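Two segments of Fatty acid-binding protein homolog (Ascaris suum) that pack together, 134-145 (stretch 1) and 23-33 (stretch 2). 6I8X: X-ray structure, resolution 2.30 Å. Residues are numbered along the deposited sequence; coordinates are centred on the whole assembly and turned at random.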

# COMPACT_ATOMS: atom_id res chain seq x y z
N LYS A 134 6.75 4.55 2.40
CA LYS A 134 8.02 4.85 1.72
C LYS A 134 8.14 4.09 0.41
O LYS A 134 7.80 2.91 0.31
CB LYS A 134 9.23 4.53 2.63
CG LYS A 134 9.31 5.40 3.88
CD LYS A 134 10.56 5.09 4.71
CE LYS A 134 10.60 5.83 6.04
NZ LYS A 134 10.85 7.30 5.88
N MET A 135 8.65 4.79 -0.61
CA MET A 135 8.85 4.26 -1.96
C MET A 135 10.16 4.79 -2.50
O MET A 135 10.57 5.89 -2.15
CB MET A 135 7.71 4.69 -2.89
CG MET A 135 6.36 4.42 -2.34
SD MET A 135 5.33 5.87 -2.31
CE MET A 135 4.55 5.73 -3.94
N SER A 136 10.76 4.02 -3.42
CA SER A 136 12.03 4.34 -4.06
C SER A 136 12.04 3.84 -5.50
O SER A 136 11.68 2.68 -5.75
CB SER A 136 13.18 3.72 -3.29
OG SER A 136 14.38 4.41 -3.56
N TRP A 137 12.48 4.70 -6.44
CA TRP A 137 12.61 4.33 -7.86
C TRP A 137 13.81 5.01 -8.48
O TRP A 137 13.91 6.23 -8.39
CB TRP A 137 11.33 4.65 -8.65
CG TRP A 137 11.24 3.92 -9.96
CD1 TRP A 137 11.47 4.44 -11.20
CD2 TRP A 137 10.89 2.54 -10.15
NE1 TRP A 137 11.26 3.48 -12.16
CE2 TRP A 137 10.89 2.31 -11.55
CE3 TRP A 137 10.53 1.49 -9.29
CZ2 TRP A 137 10.56 1.06 -12.10
CZ3 TRP A 137 10.19 0.26 -9.83
CH2 TRP A 137 10.21 0.04 -11.22
N LYS A 138 14.73 4.23 -9.08
CA LYS A 138 15.96 4.75 -9.73
C LYS A 138 16.77 5.70 -8.80
O LYS A 138 17.28 6.73 -9.27
CB LYS A 138 15.62 5.45 -11.06
CG LYS A 138 14.97 4.57 -12.11
CD LYS A 138 14.52 5.42 -13.30
CE LYS A 138 14.12 4.59 -14.49
NZ LYS A 138 13.73 5.45 -15.65
N GLY A 139 16.85 5.37 -7.51
CA GLY A 139 17.56 6.17 -6.52
C GLY A 139 16.75 7.34 -5.94
O GLY A 139 17.25 8.03 -5.04
N VAL A 140 15.52 7.56 -6.44
CA VAL A 140 14.67 8.66 -5.96
C VAL A 140 13.67 8.15 -4.90
O VAL A 140 12.82 7.33 -5.22
CB VAL A 140 13.98 9.45 -7.13
CG1 VAL A 140 13.04 10.52 -6.59
CG2 VAL A 140 15.03 10.08 -8.07
N SER A 141 13.80 8.63 -3.64
CA SER A 141 12.96 8.23 -2.49
C SER A 141 11.89 9.26 -2.14
O SER A 141 12.08 10.45 -2.35
CB SER A 141 13.82 7.96 -1.26
OG SER A 141 14.57 6.77 -1.43
N THR A 142 10.78 8.77 -1.57
CA THR A 142 9.62 9.56 -1.13
C THR A 142 8.96 8.93 0.11
O THR A 142 9.01 7.72 0.27
CB THR A 142 8.63 9.80 -2.30
OG1 THR A 142 7.62 10.70 -1.85
CG2 THR A 142 7.97 8.51 -2.82
N SER A 143 8.38 9.77 0.98
CA SER A 143 7.64 9.37 2.18
C SER A 143 6.29 10.08 2.13
O SER A 143 6.25 11.27 1.82
CB SER A 143 8.38 9.78 3.45
OG SER A 143 9.48 8.91 3.62
N ARG A 144 5.20 9.36 2.39
CA ARG A 144 3.83 9.88 2.37
C ARG A 144 3.30 9.60 3.77
O ARG A 144 3.44 8.47 4.25
CB ARG A 144 2.97 9.15 1.31
CG ARG A 144 3.51 9.20 -0.13
CD ARG A 144 2.78 10.25 -0.97
NE ARG A 144 1.57 9.71 -1.56
CZ ARG A 144 0.58 10.43 -2.08
NH1 ARG A 144 0.66 11.76 -2.09
NH2 ARG A 144 -0.47 9.83 -2.60
N TYR A 145 2.74 10.63 4.42
CA TYR A 145 2.26 10.62 5.80
C TYR A 145 0.74 10.56 5.89
O TYR A 145 0.06 11.46 5.43
CB TYR A 145 2.86 11.83 6.59
CG TYR A 145 4.38 11.82 6.58
CD1 TYR A 145 5.10 12.34 5.50
CD2 TYR A 145 5.10 11.22 7.60
CE1 TYR A 145 6.49 12.26 5.45
CE2 TYR A 145 6.49 11.16 7.58
CZ TYR A 145 7.18 11.68 6.50
OH TYR A 145 8.55 11.63 6.47
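Stretch 2, residues 23-33: ENFDEYLKARG

Stretch 2 joins the edge of a β-hairpin with one strand residue and then lays a short helix across the hairpin's side chains, so the contact is part sheet pairing and part helix-on-sheet packing. In stretch 1, strands 134-137 and 140-145 are linked by a type I' turn from Trp137 to Val140.

Glu23 is extended and pairs antiparallel with Ser143. Glu23 N donates to Ser143 O at 2.9 Å; the return bond, Ser143 N to Glu23 O, is weak at 3.4 Å. Glu23 O also accepts from Thr142 OG1 at 2.7 Å. Asn24 has phi/psi of 59/26 and stands at the N-cap position, but its side chain makes no capping bond. Instead, Asn24 ND2 donates to Ser141 O at 2.9 Å.

The helix begins at Phe25 and runs toward the turn end of the hairpin. Its direction makes an angle of 132° with strand 140-145, at a closest axis approach of 7.2 Å. With strand 134-137 the angle is 42° and the approach 8.3 Å.

Nearest CA pairs follow this course: Thr142 with Asn24 (5.1 Å), Val140 with Tyr28 (5.5 Å), Trp137 with Ala31 (6.3 Å). Phe25 (chi1 t) receives the Arg144 guanidinium flat on its ring, with Arg144 CZ 3.9 Å from the ring centroid. Thr142 CG2 lies over one face of the Tyr28 ring, 3.5 Å from Tyr28 CG. Met135 CE reaches Phe25 CE1 at 3.8 Å and Tyr28 CE2 at 3.6 Å. Val140 CB meets Ala31 CB at 4.1 Å.

Near the turn, Trp137 CD1 is 3.3 Å from Ala31 O. Arg32 starts away from the hairpin, but its end returns. Its guanidinium stacks on Trp137, with Trp137 CZ2 3.3 Å from Arg32 NH1. Gly33 closes the helix in a Schellman motif with positive phi.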

# COMPACT_ATOMS: atom_id res chain seq x y z
N GLU A 23 6.74 14.01 1.08
CA GLU A 23 8.05 14.63 0.85
C GLU A 23 8.59 14.03 -0.42
O GLU A 23 8.60 12.80 -0.53
CB GLU A 23 9.02 14.24 1.98
CG GLU A 23 8.87 15.01 3.28
CD GLU A 23 9.55 14.38 4.50
OE1 GLU A 23 9.21 14.79 5.63
OE2 GLU A 23 10.38 13.46 4.33
N ASN A 24 9.04 14.88 -1.37
CA ASN A 24 9.66 14.45 -2.63
C ASN A 24 8.79 13.54 -3.52
O ASN A 24 9.33 12.75 -4.31
CB ASN A 24 11.04 13.78 -2.33
CG ASN A 24 12.05 13.94 -3.45
OD1 ASN A 24 12.09 14.98 -4.14
ND2 ASN A 24 12.81 12.90 -3.72
N PHE A 25 7.45 13.63 -3.40
CA PHE A 25 6.58 12.76 -4.23
C PHE A 25 6.67 13.09 -5.73
O PHE A 25 6.64 12.18 -6.54
CB PHE A 25 5.11 12.74 -3.73
CG PHE A 25 4.24 11.63 -4.29
CD1 PHE A 25 4.72 10.33 -4.41
CD2 PHE A 25 2.91 11.88 -4.63
CE1 PHE A 25 3.90 9.30 -4.91
CE2 PHE A 25 2.09 10.85 -5.12
CZ PHE A 25 2.58 9.57 -5.24
N ASP A 26 6.84 14.37 -6.07
CA ASP A 26 6.96 14.82 -7.47
C ASP A 26 8.17 14.22 -8.21
O ASP A 26 8.01 13.73 -9.32
CB ASP A 26 6.99 16.34 -7.58
CG ASP A 26 6.93 16.80 -9.01
OD1 ASP A 26 5.82 16.88 -9.55
OD2 ASP A 26 8.03 17.01 -9.62
N GLU A 27 9.37 14.31 -7.63
CA GLU A 27 10.56 13.76 -8.29
C GLU A 27 10.45 12.24 -8.43
O GLU A 27 10.93 11.68 -9.42
CB GLU A 27 11.86 14.20 -7.58
CG GLU A 27 13.09 14.22 -8.50
CD GLU A 27 13.04 15.00 -9.81
OE1 GLU A 27 12.29 16.01 -9.89
OE2 GLU A 27 13.76 14.61 -10.75
N TYR A 28 9.81 11.57 -7.45
CA TYR A 28 9.57 10.13 -7.47
C TYR A 28 8.68 9.78 -8.65
O TYR A 28 8.98 8.82 -9.35
CB TYR A 28 8.92 9.63 -6.16
CG TYR A 28 8.35 8.23 -6.30
CD1 TYR A 28 9.17 7.11 -6.21
CD2 TYR A 28 7.01 8.04 -6.62
CE1 TYR A 28 8.65 5.82 -6.36
CE2 TYR A 28 6.49 6.76 -6.82
CZ TYR A 28 7.31 5.65 -6.67
OH TYR A 28 6.78 4.40 -6.82
N LEU A 29 7.56 10.51 -8.84
CA LEU A 29 6.61 10.29 -9.93
C LEU A 29 7.26 10.54 -11.28
O LEU A 29 6.97 9.85 -12.25
CB LEU A 29 5.32 11.13 -9.77
CG LEU A 29 4.41 10.76 -8.58
CD1 LEU A 29 3.32 11.80 -8.42
CD2 LEU A 29 3.80 9.34 -8.73
N LYS A 30 8.19 11.49 -11.32
CA LYS A 30 9.00 11.83 -12.49
C LYS A 30 9.94 10.65 -12.83
O LYS A 30 10.00 10.25 -13.99
CB LYS A 30 9.79 13.11 -12.23
CG LYS A 30 9.77 14.03 -13.41
CD LYS A 30 10.34 15.39 -13.08
CE LYS A 30 10.85 16.00 -14.34
NZ LYS A 30 11.44 17.33 -14.11
N ALA A 31 10.63 10.07 -11.82
CA ALA A 31 11.54 8.93 -12.01
C ALA A 31 10.78 7.71 -12.55
O ALA A 31 11.31 6.95 -13.36
CB ALA A 31 12.26 8.60 -10.70
N ARG A 32 9.53 7.58 -12.15
CA ARG A 32 8.57 6.55 -12.54
C ARG A 32 8.00 6.78 -13.96
O ARG A 32 7.35 5.90 -14.51
CB ARG A 32 7.45 6.49 -11.48
CG ARG A 32 6.77 5.14 -11.28
CD ARG A 32 7.66 4.13 -10.59
NE ARG A 32 7.00 2.84 -10.37
CZ ARG A 32 6.94 1.86 -11.26
NH1 ARG A 32 7.43 2.02 -12.48
NH2 ARG A 32 6.36 0.71 -10.95
N GLY A 33 8.25 7.96 -14.55
CA GLY A 33 7.83 8.26 -15.91
C GLY A 33 6.59 9.09 -16.11
O GLY A 33 6.16 9.27 -17.26